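Local structure of prolyl endopeptidase (Myxococcus xanthus, 2BKL) at residues Leu123-Val128 with Ala136-Pro141; Asn142-Ala147 with His615-Asp620; Gly168-Pro173 with Glu185-Asp190; Ala556-Asp561 with Leu608-Ala613. The protein probably cuts oligopeptides on the carboxyl side of proline, and less readily of alanine, as a serine-type endopeptidase of the prolyl oligopeptidase family. One frame throughout, in Å; residues are numbered along the deposited sequence.

Interaction 1 (Leu123-Val128 with Ala136-Pro141)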
# COMPACT_ATOMS: atom_id res chain seq x y z
N LEU A 123 6.53 12.72 -8.78
CA LEU A 123 7.57 11.76 -9.05
C LEU A 123 7.11 10.38 -8.59
O LEU A 123 6.65 10.22 -7.45
CB LEU A 123 8.85 12.16 -8.33
CG LEU A 123 9.99 11.15 -8.29
CD1 LEU A 123 10.52 10.88 -9.71
CD2 LEU A 123 11.09 11.66 -7.40
N GLY A 124 7.21 9.39 -9.45
CA GLY A 124 6.95 8.01 -9.11
C GLY A 124 8.24 7.24 -8.85
O GLY A 124 9.16 7.71 -8.17
N THR A 125 8.32 6.03 -9.38
CA THR A 125 9.52 5.22 -9.27
C THR A 125 10.74 5.90 -9.91
O THR A 125 10.61 6.63 -10.90
CB THR A 125 9.28 3.86 -9.97
OG1 THR A 125 10.27 2.92 -9.54
CG2 THR A 125 9.46 3.97 -11.48
N TRP A 126 11.92 5.67 -9.37
CA TRP A 126 13.14 6.08 -10.01
C TRP A 126 14.20 4.99 -9.85
O TRP A 126 14.21 4.27 -8.85
CB TRP A 126 13.64 7.44 -9.50
CG TRP A 126 13.75 7.54 -8.02
CD1 TRP A 126 12.75 7.92 -7.15
CD2 TRP A 126 14.92 7.35 -7.21
NE1 TRP A 126 13.23 7.92 -5.86
CE2 TRP A 126 14.55 7.58 -5.87
CE3 TRP A 126 16.24 6.99 -7.49
CZ2 TRP A 126 15.46 7.46 -4.81
CZ3 TRP A 126 17.13 6.87 -6.42
CH2 TRP A 126 16.73 7.11 -5.11
N ALA A 127 15.09 4.86 -10.83
CA ALA A 127 16.11 3.81 -10.86
C ALA A 127 17.36 4.42 -11.46
O ALA A 127 17.34 4.93 -12.59
CB ALA A 127 15.65 2.62 -11.70
N VAL A 128 18.45 4.38 -10.71
CA VAL A 128 19.71 4.93 -11.14
C VAL A 128 20.48 3.89 -11.93
O VAL A 128 20.56 2.70 -11.54
CB VAL A 128 20.55 5.37 -9.92
CG1 VAL A 128 21.80 6.15 -10.37
CG2 VAL A 128 19.71 6.19 -8.95
N ALA A 136 16.40 6.84 -14.61
CA ALA A 136 15.11 6.62 -15.25
C ALA A 136 14.03 6.79 -14.19
O ALA A 136 14.17 6.28 -13.08
CB ALA A 136 15.06 5.22 -15.83
N PHE A 137 12.98 7.52 -14.50
CA PHE A 137 12.00 7.91 -13.50
C PHE A 137 10.64 8.10 -14.11
O PHE A 137 10.52 8.38 -15.30
CB PHE A 137 12.43 9.16 -12.74
CG PHE A 137 12.45 10.39 -13.57
CD1 PHE A 137 13.56 10.70 -14.32
CD2 PHE A 137 11.38 11.26 -13.60
CE1 PHE A 137 13.61 11.82 -15.10
CE2 PHE A 137 11.43 12.40 -14.36
CZ PHE A 137 12.57 12.66 -15.13
N ALA A 138 9.60 7.97 -13.29
CA ALA A 138 8.22 8.16 -13.73
C ALA A 138 7.71 9.54 -13.33
O ALA A 138 7.94 10.01 -12.21
CB ALA A 138 7.34 7.13 -13.13
N GLN A 139 7.02 10.19 -14.25
CA GLN A 139 6.18 11.36 -13.93
C GLN A 139 4.73 10.93 -13.93
O GLN A 139 4.29 10.26 -14.86
CB GLN A 139 6.33 12.46 -14.97
CG GLN A 139 7.59 13.25 -14.99
CD GLN A 139 7.38 14.53 -15.78
OE1 GLN A 139 7.08 14.48 -16.97
NE2 GLN A 139 7.49 15.67 -15.11
N LYS A 140 3.98 11.32 -12.89
CA LYS A 140 2.61 10.84 -12.66
C LYS A 140 1.69 12.03 -12.40
O LYS A 140 1.75 12.62 -11.32
CB LYS A 140 2.58 9.92 -11.45
CG LYS A 140 3.49 8.69 -11.59
CD LYS A 140 3.22 7.56 -10.63
CE LYS A 140 3.07 8.01 -9.22
NZ LYS A 140 2.48 6.91 -8.40
N PRO A 141 0.86 12.41 -13.37
CA PRO A 141 -0.15 13.44 -13.14
C PRO A 141 -1.04 13.08 -11.97
O PRO A 141 -1.46 11.92 -11.88
CB PRO A 141 -0.92 13.47 -14.47
CG PRO A 141 0.11 13.09 -15.47
CD PRO A 141 0.91 11.99 -14.78
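The Phe137 ring is approached obliquely by the methyl CD1 of Leu123, which lies 4.0 Å from its CD2, with the two side chains crossing at about a right angle. Trp159, from beyond the hairpin, makes an edge-to-face pair with the same ring. The indole of Trp126 leads away from the partner strand; Val128 CG2 lies in its plane at the edge, and Phe83 and Val85 of strand 81-87 touch it. In both aromatic residues CG sits between the backbone N and the carbonyl carbon (chi1 52° in Trp126, 67° in Phe137). The two residues meet lower down, Trp126 CB lying 3.9 Å from Phe137 CB.

On the other face of the sheet, Thr125 CG2 rests on Ala138 CB at 4.1 Å, while Lys140, bent at chi3, lays its CE 3.9 Å from the CA of Gly124.

The backbone is a worked example of a beta bulge in an antiparallel hairpin. Ala127 and Ala136 exchange two hydrogen bonds, but Ala138 faces two residues at once: Gly124 N gives to Ala138 O and Ala138 N gives to Thr125 O, each at 2.9 Å. The register shifts by one as a result, and Phe137 CA makes a CA-H...O contact with Thr125 O as well, at 3.2 Å. The contact thus combines backbone polar bonding with apolar side-chain packing, and it holds two neighbouring strands of one sheet in the propeller domain together across an irregular step.

Interaction 2 (Asn142-Ala147 with His615-Asp620). With ZAH (N-[(benzyloxy)carbonyl]-L-alanyl-L-proline), chain C.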
# COMPACT_ATOMS: atom_id res chain seq x y z
N ASN A 142 -1.25 14.06 -11.09
CA ASN A 142 -2.13 13.94 -9.94
C ASN A 142 -1.69 12.85 -8.97
O ASN A 142 -2.48 12.43 -8.14
CB ASN A 142 -3.57 13.72 -10.43
CG ASN A 142 -4.05 14.87 -11.28
OD1 ASN A 142 -4.05 16.03 -10.85
ND2 ASN A 142 -4.41 14.56 -12.53
N ALA A 143 -0.44 12.41 -9.04
CA ALA A 143 0.04 11.26 -8.27
C ALA A 143 -0.84 10.02 -8.47
O ALA A 143 -0.92 9.14 -7.61
CB ALA A 143 0.19 11.61 -6.78
N ALA A 144 -1.48 9.94 -9.63
CA ALA A 144 -2.28 8.77 -9.99
C ALA A 144 -1.36 7.66 -10.55
O ALA A 144 -0.12 7.80 -10.55
CB ALA A 144 -3.38 9.14 -10.96
N ASP A 145 -1.92 6.53 -10.94
CA ASP A 145 -1.08 5.40 -11.33
C ASP A 145 -0.46 5.55 -12.72
O ASP A 145 0.67 5.09 -12.95
CB ASP A 145 -1.86 4.09 -11.31
CG ASP A 145 -2.20 3.62 -9.91
OD1 ASP A 145 -1.81 4.23 -8.88
OD2 ASP A 145 -2.94 2.62 -9.79
N GLU A 146 -1.16 6.20 -13.62
CA GLU A 146 -0.69 6.37 -14.98
C GLU A 146 0.65 7.11 -14.91
O GLU A 146 0.78 8.13 -14.21
CB GLU A 146 -1.70 7.17 -15.84
CG GLU A 146 -1.49 7.03 -17.35
CD GLU A 146 -1.77 5.63 -17.88
OE1 GLU A 146 -2.57 4.90 -17.27
OE2 GLU A 146 -1.18 5.24 -18.93
N ALA A 147 1.63 6.62 -15.65
CA ALA A 147 2.99 7.13 -15.57
C ALA A 147 3.67 7.17 -16.94
O ALA A 147 3.45 6.30 -17.78
CB ALA A 147 3.83 6.26 -14.64
N HIS A 615 -9.09 11.66 -9.03
CA HIS A 615 -8.34 11.05 -10.11
C HIS A 615 -7.85 9.66 -9.73
O HIS A 615 -6.81 9.21 -10.19
CB HIS A 615 -7.14 11.92 -10.51
CG HIS A 615 -7.46 12.97 -11.51
ND1 HIS A 615 -7.78 14.26 -11.16
CD2 HIS A 615 -7.51 12.92 -12.86
CE1 HIS A 615 -8.00 14.97 -12.25
NE2 HIS A 615 -7.84 14.18 -13.30
N ASP A 616 -8.63 8.95 -8.94
CA ASP A 616 -8.29 7.57 -8.59
C ASP A 616 -8.55 6.65 -9.78
O ASP A 616 -9.69 6.28 -10.09
CB ASP A 616 -9.07 7.13 -7.36
CG ASP A 616 -8.57 5.83 -6.77
OD1 ASP A 616 -7.84 5.07 -7.47
OD2 ASP A 616 -8.87 5.54 -5.59
N ASP A 617 -7.47 6.31 -10.46
CA ASP A 617 -7.50 5.40 -11.62
C ASP A 617 -7.21 3.94 -11.26
O ASP A 617 -6.90 3.11 -12.13
CB ASP A 617 -6.57 5.88 -12.76
CG ASP A 617 -5.10 5.98 -12.36
OD1 ASP A 617 -4.79 5.87 -11.16
OD2 ASP A 617 -4.21 6.18 -13.26
N ARG A 618 -7.33 3.62 -10.00
CA ARG A 618 -7.16 2.25 -9.51
C ARG A 618 -8.49 1.73 -9.00
O ARG A 618 -9.04 0.77 -9.55
CB ARG A 618 -6.09 2.21 -8.43
CG ARG A 618 -5.64 0.79 -8.11
CD ARG A 618 -4.61 0.61 -6.99
NE ARG A 618 -3.43 1.45 -7.20
CZ ARG A 618 -2.44 1.58 -6.31
NH1 ARG A 618 -2.41 0.88 -5.19
NH2 ARG A 618 -1.43 2.41 -6.56
N VAL A 619 -9.00 2.37 -7.94
CA VAL A 619 -10.29 2.07 -7.35
C VAL A 619 -11.30 3.08 -7.84
O VAL A 619 -11.19 4.28 -7.57
CB VAL A 619 -10.22 2.10 -5.81
CG1 VAL A 619 -11.62 2.00 -5.18
CG2 VAL A 619 -9.31 0.95 -5.31
N ASP A 620 -12.30 2.63 -8.58
CA ASP A 620 -13.19 3.58 -9.21
C ASP A 620 -13.95 4.41 -8.18
O ASP A 620 -14.48 3.84 -7.21
CB ASP A 620 -14.17 2.84 -10.12
CG ASP A 620 -14.82 3.74 -11.10
OD1 ASP A 620 -15.66 4.54 -10.67
OD2 ASP A 620 -14.51 3.73 -12.32
C1 ZAH C . -6.59 -0.84 -2.12
O2 ZAH C . -6.69 -1.77 -1.07
C3 ZAH C . -6.63 -1.50 -3.52
C4 ZAH C . -7.97 -2.20 -3.78
C5 ZAH C . -7.78 -3.65 -3.34
C6 ZAH C . -6.31 -3.95 -3.42
N7 ZAH C . -5.71 -2.64 -3.69
C8 ZAH C . -4.42 -2.49 -3.95
O9 ZAH C . -3.99 -1.27 -4.24
C10 ZAH C . -3.49 -3.69 -4.20
C11 ZAH C . -3.04 -4.11 -2.80
N14 ZAH C . -2.32 -3.32 -4.97
C15 ZAH C . -2.40 -3.10 -6.26
O16 ZAH C . -3.51 -3.28 -6.92
O17 ZAH C . -1.21 -2.68 -6.94
C18 ZAH C . -1.42 -2.29 -8.32
C19 ZAH C . -0.20 -1.58 -8.91
C20 ZAH C . 1.00 -2.29 -9.07
C21 ZAH C . 2.12 -1.65 -9.60
C22 ZAH C . 2.04 -0.31 -9.99
C23 ZAH C . 0.84 0.40 -9.85
C24 ZAH C . -0.28 -0.24 -9.31
O HOH W 1 -4.18 6.28 -8.46
O HOH W 2 -4.33 1.78 -11.92
O HOH W 3 -4.55 4.46 -15.41
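Asp145 and Arg618 cross at about a right angle, carboxylate and guanidinium planes 34° apart, in a side-on salt bridge: NE gives to the syn lone pair of Asp145 OD2 at 2.9 Å and NH2 to OD1 at 3.0 Å. The arginine chain runs extended before chi3 (-52°) swings NE round. Its remaining nitrogen, NH1, gives to ZAH O9 at 2.8 Å, while ZAH C24 lies over one guanidinium face, offset toward the rim.

Asp617 turns its carboxylate obliquely to that of Asp145 and grips backbone. Asp145 N reaches its OD1 at 3.0 Å and Glu146 N its OD2 at 3.1 Å, each on a syn lone pair. At the start of both segments, the Asn142 amide stacks on His615, planes 17° apart, with ND2 over the ring centre.

Asp145 OD2 and Asp617 OD1 stand 4.0 Å apart; the positive charge of Arg618, and a water that gives to Asp617 OD1 and weakly to Asp145 OD1, would probably ease that repulsion. An alanine in place of Arg618 would probably leave the Asp145 carboxylate without its cationic mate beside Asp617, and ZAH O9 without the NH1 donor. Asp616 OD1 closes an Asx turn, and OD2 bonds His651, consistent with a Ser-His-Asp triad. Charge pairing thus joins a propeller loop to the catalytic domain at the bound ZAH and holds the arginine toward it.

Interaction 3 (Gly168-Pro173 with Glu185-Asp190). With ZAH (N-[(benzyloxy)carbonyl]-L-alanyl-L-proline), chain C.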
# COMPACT_ATOMS: atom_id res chain seq x y z
N GLY A 168 3.93 3.53 -18.73
CA GLY A 168 4.83 3.04 -17.70
C GLY A 168 4.25 2.79 -16.34
O GLY A 168 5.01 2.62 -15.38
N LYS A 169 2.92 2.70 -16.23
CA LYS A 169 2.26 2.48 -14.96
C LYS A 169 2.92 1.40 -14.07
O LYS A 169 3.10 1.60 -12.85
CB LYS A 169 0.80 2.06 -15.18
CG LYS A 169 0.07 1.64 -13.92
CD LYS A 169 -1.39 1.19 -14.18
CE LYS A 169 -2.22 2.26 -14.78
NZ LYS A 169 -3.70 1.87 -14.66
N TYR A 170 3.19 0.24 -14.68
CA TYR A 170 3.70 -0.91 -13.94
C TYR A 170 5.21 -1.02 -13.93
O TYR A 170 5.75 -1.98 -13.35
CB TYR A 170 3.07 -2.21 -14.45
CG TYR A 170 1.57 -2.27 -14.31
CD1 TYR A 170 0.96 -2.08 -13.07
CD2 TYR A 170 0.74 -2.57 -15.38
CE1 TYR A 170 -0.43 -2.17 -12.94
CE2 TYR A 170 -0.66 -2.62 -15.25
CZ TYR A 170 -1.23 -2.42 -14.04
OH TYR A 170 -2.62 -2.46 -13.92
N ALA A 171 5.91 -0.06 -14.54
CA ALA A 171 7.36 -0.19 -14.75
C ALA A 171 8.20 0.10 -13.52
O ALA A 171 7.97 1.09 -12.81
CB ALA A 171 7.85 0.71 -15.89
N THR A 172 9.20 -0.75 -13.31
CA THR A 172 10.32 -0.44 -12.43
C THR A 172 11.57 -0.74 -13.26
O THR A 172 11.90 -1.92 -13.45
CB THR A 172 10.29 -1.27 -11.15
OG1 THR A 172 10.02 -2.64 -11.45
CG2 THR A 172 9.16 -0.89 -10.26
N PRO A 173 12.24 0.28 -13.82
CA PRO A 173 13.34 -0.01 -14.74
C PRO A 173 14.47 -0.83 -14.11
O PRO A 173 14.95 -0.55 -12.99
CB PRO A 173 13.84 1.39 -15.13
CG PRO A 173 12.61 2.26 -14.96
CD PRO A 173 11.98 1.73 -13.71
N GLU A 185 8.34 -2.91 -17.69
CA GLU A 185 6.97 -3.37 -17.89
C GLU A 185 6.19 -2.26 -18.58
O GLU A 185 6.16 -1.13 -18.11
CB GLU A 185 6.32 -3.65 -16.55
CG GLU A 185 7.00 -4.70 -15.68
CD GLU A 185 8.40 -4.38 -15.13
OE1 GLU A 185 8.75 -3.22 -14.89
OE2 GLU A 185 9.22 -5.32 -14.94
N TRP A 186 5.57 -2.59 -19.71
CA TRP A 186 4.96 -1.62 -20.61
C TRP A 186 3.50 -1.97 -20.90
O TRP A 186 3.16 -3.13 -21.10
CB TRP A 186 5.72 -1.62 -21.95
CG TRP A 186 5.23 -0.58 -22.89
CD1 TRP A 186 5.29 0.78 -22.73
CD2 TRP A 186 4.63 -0.81 -24.16
NE1 TRP A 186 4.72 1.40 -23.83
CE2 TRP A 186 4.33 0.45 -24.72
CE3 TRP A 186 4.31 -1.96 -24.88
CZ2 TRP A 186 3.72 0.59 -25.97
CZ3 TRP A 186 3.71 -1.82 -26.12
CH2 TRP A 186 3.42 -0.57 -26.65
N LEU A 187 2.64 -0.94 -20.96
CA LEU A 187 1.26 -1.09 -21.44
C LEU A 187 1.10 -0.35 -22.76
O LEU A 187 1.56 0.79 -22.90
CB LEU A 187 0.28 -0.50 -20.44
CG LEU A 187 0.11 -1.24 -19.13
CD1 LEU A 187 -0.66 -0.42 -18.15
CD2 LEU A 187 -0.60 -2.55 -19.36
N PRO A 188 0.44 -0.96 -23.74
CA PRO A 188 0.16 -0.27 -25.01
C PRO A 188 -0.91 0.81 -24.79
O PRO A 188 -1.64 0.73 -23.81
CB PRO A 188 -0.37 -1.42 -25.88
CG PRO A 188 -1.05 -2.28 -24.94
CD PRO A 188 -0.17 -2.30 -23.70
N THR A 189 -0.92 1.84 -25.63
CA THR A 189 -2.01 2.80 -25.63
C THR A 189 -2.82 2.46 -26.87
O THR A 189 -2.50 2.86 -27.97
CB THR A 189 -1.50 4.26 -25.66
OG1 THR A 189 -0.80 4.54 -24.43
CG2 THR A 189 -2.64 5.26 -25.63
N ASP A 190 -3.86 1.69 -26.64
CA ASP A 190 -4.73 1.21 -27.70
C ASP A 190 -6.13 1.56 -27.26
O ASP A 190 -6.63 1.03 -26.27
CB ASP A 190 -4.47 -0.29 -27.86
CG ASP A 190 -5.47 -1.00 -28.74
OD1 ASP A 190 -6.52 -0.42 -29.09
OD2 ASP A 190 -5.21 -2.19 -29.06
C1 ZAH C . -6.59 -0.84 -2.12
O2 ZAH C . -6.69 -1.77 -1.07
C3 ZAH C . -6.63 -1.50 -3.52
C4 ZAH C . -7.97 -2.20 -3.78
C5 ZAH C . -7.78 -3.65 -3.34
C6 ZAH C . -6.31 -3.95 -3.42
N7 ZAH C . -5.71 -2.64 -3.69
C8 ZAH C . -4.42 -2.49 -3.95
O9 ZAH C . -3.99 -1.27 -4.24
C10 ZAH C . -3.49 -3.69 -4.20
C11 ZAH C . -3.04 -4.11 -2.80
N14 ZAH C . -2.32 -3.32 -4.97
C15 ZAH C . -2.40 -3.10 -6.26
O16 ZAH C . -3.51 -3.28 -6.92
O17 ZAH C . -1.21 -2.68 -6.94
C18 ZAH C . -1.42 -2.29 -8.32
C19 ZAH C . -0.20 -1.58 -8.91
C20 ZAH C . 1.00 -2.29 -9.07
C21 ZAH C . 2.12 -1.65 -9.60
C22 ZAH C . 2.04 -0.31 -9.99
C23 ZAH C . 0.84 0.40 -9.85
C24 ZAH C . -0.28 -0.24 -9.31
O HOH W 4 3.59 -0.34 -17.41
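Glu185 reaches Thr172 because its chain bends at chi2 (66°), which brings CD near the Tyr170 carbonyl O, while in Tyr170 a chi1 of -61° sets CG beside the backbone N, from where the ring extends between Leu187 and the ligand. Glu185 OE1 takes the amide of Thr172 at 3.0 Å, the donor arriving nearly along the C-O axis in a straight bond (166°). The second oxygen, OE2, is bonded outside the pair, to Ser232 OG and in a salt bridge to Lys174. The backbone adds a water link: one water accepts from Tyr170 N and gives to Glu185 O, each at 2.8 Å.

The Tyr170 ring is packed on several flanks. Leu187 CD1 lies 3.6 Å from its CE2, the two side chains crossing at a slant, and Lys169 CD rests over one face toward the rim. ZAH C21, on the ligand's phenyl, lies at its edge and in its plane, 3.7 Å from CD1, while ZAH C22 lies 3.6 Å from Lys169 O. An alanine at Tyr170 would keep CB against Glu185 but would probably leave Leu187 CD1 and the ZAH phenyl each facing a gap where the ring had been.

Residues 168 to 171 form a type I turn, closed by Ala171 N to Gly168 O. This loop leads into strand 174-175, and Glu185 lies next to the last residue of strand 181-186, whose other neighbour is strand 203-208. On the far flank Thr172 and Pro173 touch Thr125 of strand 121-128, so the turn sits where two sheets of the propeller meet, facing the pocket.

Interaction 4 (Ala556-Asp561 with Leu608-Ala613)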
# COMPACT_ATOMS: atom_id res chain seq x y z
N ALA A 556 -12.15 5.69 3.19
CA ALA A 556 -11.33 6.32 2.15
C ALA A 556 -11.20 5.46 0.92
O ALA A 556 -11.06 4.23 0.99
CB ALA A 556 -9.93 6.65 2.68
N VAL A 557 -11.24 6.14 -0.23
CA VAL A 557 -11.05 5.57 -1.57
C VAL A 557 -11.48 4.10 -1.65
O VAL A 557 -10.68 3.22 -1.95
CB VAL A 557 -9.63 5.79 -2.08
CG1 VAL A 557 -9.44 7.27 -2.46
CG2 VAL A 557 -8.59 5.35 -1.12
N PRO A 558 -12.76 3.83 -1.38
CA PRO A 558 -13.19 2.46 -1.06
C PRO A 558 -13.71 1.59 -2.21
O PRO A 558 -14.21 2.11 -3.23
CB PRO A 558 -14.34 2.70 -0.12
CG PRO A 558 -15.04 3.96 -0.74
CD PRO A 558 -13.84 4.80 -1.13
N LEU A 559 -13.68 0.28 -2.00
CA LEU A 559 -14.50 -0.69 -2.73
C LEU A 559 -15.73 -0.98 -1.90
O LEU A 559 -15.61 -1.34 -0.73
CB LEU A 559 -13.71 -1.99 -2.94
CG LEU A 559 -12.53 -1.90 -3.89
CD1 LEU A 559 -11.61 -3.09 -3.77
CD2 LEU A 559 -13.03 -1.72 -5.33
N LEU A 560 -16.94 -0.84 -2.49
CA LEU A 560 -18.19 -1.03 -1.75
C LEU A 560 -19.28 -1.78 -2.50
O LEU A 560 -20.12 -2.39 -1.85
CB LEU A 560 -18.72 0.31 -1.18
CG LEU A 560 -17.79 1.03 -0.23
CD1 LEU A 560 -18.14 2.49 -0.05
CD2 LEU A 560 -17.72 0.36 1.10
N ASP A 561 -19.34 -1.69 -3.84
CA ASP A 561 -20.23 -2.56 -4.63
C ASP A 561 -19.40 -3.74 -5.11
O ASP A 561 -18.65 -3.64 -6.09
CB ASP A 561 -20.87 -1.81 -5.81
CG ASP A 561 -21.77 -2.67 -6.63
OD1 ASP A 561 -21.70 -3.92 -6.52
OD2 ASP A 561 -22.59 -2.14 -7.45
N LEU A 608 -20.79 9.21 8.98
CA LEU A 608 -19.94 8.73 7.91
C LEU A 608 -19.24 9.87 7.22
O LEU A 608 -19.90 10.82 6.79
CB LEU A 608 -20.78 7.94 6.92
CG LEU A 608 -20.11 7.44 5.65
CD1 LEU A 608 -18.99 6.46 6.00
CD2 LEU A 608 -21.13 6.77 4.73
N LEU A 609 -17.91 9.79 7.12
CA LEU A 609 -17.12 10.69 6.28
C LEU A 609 -16.42 9.84 5.20
O LEU A 609 -15.59 9.00 5.51
CB LEU A 609 -16.08 11.44 7.10
CG LEU A 609 -15.08 12.34 6.36
CD1 LEU A 609 -15.80 13.38 5.51
CD2 LEU A 609 -14.09 13.01 7.32
N MET A 610 -16.79 10.07 3.94
CA MET A 610 -16.23 9.37 2.79
C MET A 610 -15.11 10.25 2.27
O MET A 610 -15.37 11.40 1.84
CB MET A 610 -17.27 9.36 1.68
CG MET A 610 -18.29 8.26 1.49
SD MET A 610 -18.20 6.89 2.50
CE MET A 610 -18.18 5.64 1.20
N MET A 611 -13.91 9.74 2.21
CA MET A 611 -12.76 10.50 1.72
C MET A 611 -12.37 9.98 0.35
O MET A 611 -11.63 8.99 0.19
CB MET A 611 -11.59 10.45 2.67
CG MET A 611 -12.02 10.76 4.05
SD MET A 611 -10.89 11.42 5.28
CE MET A 611 -10.08 12.84 4.44
N ALA A 612 -12.85 10.68 -0.66
CA ALA A 612 -12.66 10.28 -2.05
C ALA A 612 -11.59 11.14 -2.72
O ALA A 612 -11.14 12.15 -2.18
CB ALA A 612 -13.96 10.39 -2.79
N ALA A 613 -11.15 10.67 -3.87
CA ALA A 613 -10.11 11.30 -4.68
C ALA A 613 -10.60 11.38 -6.11
O ALA A 613 -11.06 10.38 -6.67
CB ALA A 613 -8.85 10.49 -4.62
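Met610 is the first residue of strand 607-613 to meet residues 556-561. Its side chain, bent at chi2 and chi3, carries CE toward Leu560 CD1, tip to tip, and also toward Pro558 CG, the proline and methionine side chains crossing at about a right angle. Two conformers were modelled for Met610 and for Met611 alike, so the finer spacing at the Met610 tip is doubtful.

Met611 follows and makes the one beta bridge, a parallel pairing with Ala556 at 4.4 Å between CA atoms. Its carbonyl O accepts from Val557 N at 2.9 Å, in a nearly straight bond (172°), and also receives the CA hydrogen of Ala556, with CA at 3.3 Å from the oxygen. Ala556 CB and Met611 CB share one face of the sheet, 4.1 Å apart, although the rest of the methionine leads away.

Ala612 turns its CB from the partner and presents its CA at 4.4 Å to Val557 CG1. Ala613 then closes the row, its CB 3.9 Å from the same methyl. Val557 CG1, anti to its own carbonyl carbon, serves both; the left-handed backbone there (phi 29°) turns the chain out of the sheet just after the bridge, and the two touching parts run 105° apart.

The pairing lies in the parallel part of the alpha/beta-hydrolase sheet, strand 607-613 being flanked by strands 552-556 and 641-646. Helix 622-632 packs alongside, with Phe627 touched by both Leu560 and Met610, and Ala624 by Pro558. Just past strand 552-556, Val557 touches Asp616 and His651, and farther along the loop Leu559 touches ZAH.

How the interactions relate
Interaction 1 supplies the hairpin from which the loop of interaction 2 directly continues, the two touching through Ala138 CB and Ala147 CB, 3.9 Å apart. Interaction 3 lies on the same side of the chain's centre, 12 Å from interaction 1 between centres, and joins interaction 2 through a probable hydrogen bond of 3.0 Å between Ala147 O and Gly168 N. Interactions 2 and 3 both touch ZAH. In the catalytic domain, interaction 4 meets interaction 2 where Val619 CG1 packs 3.2 Å from Pro558 O, yet interaction 4 stays about 14 Å, nearest atoms, from interaction 3. Interaction 2 is thus a link between propeller and hydrolase at the ligand pocket.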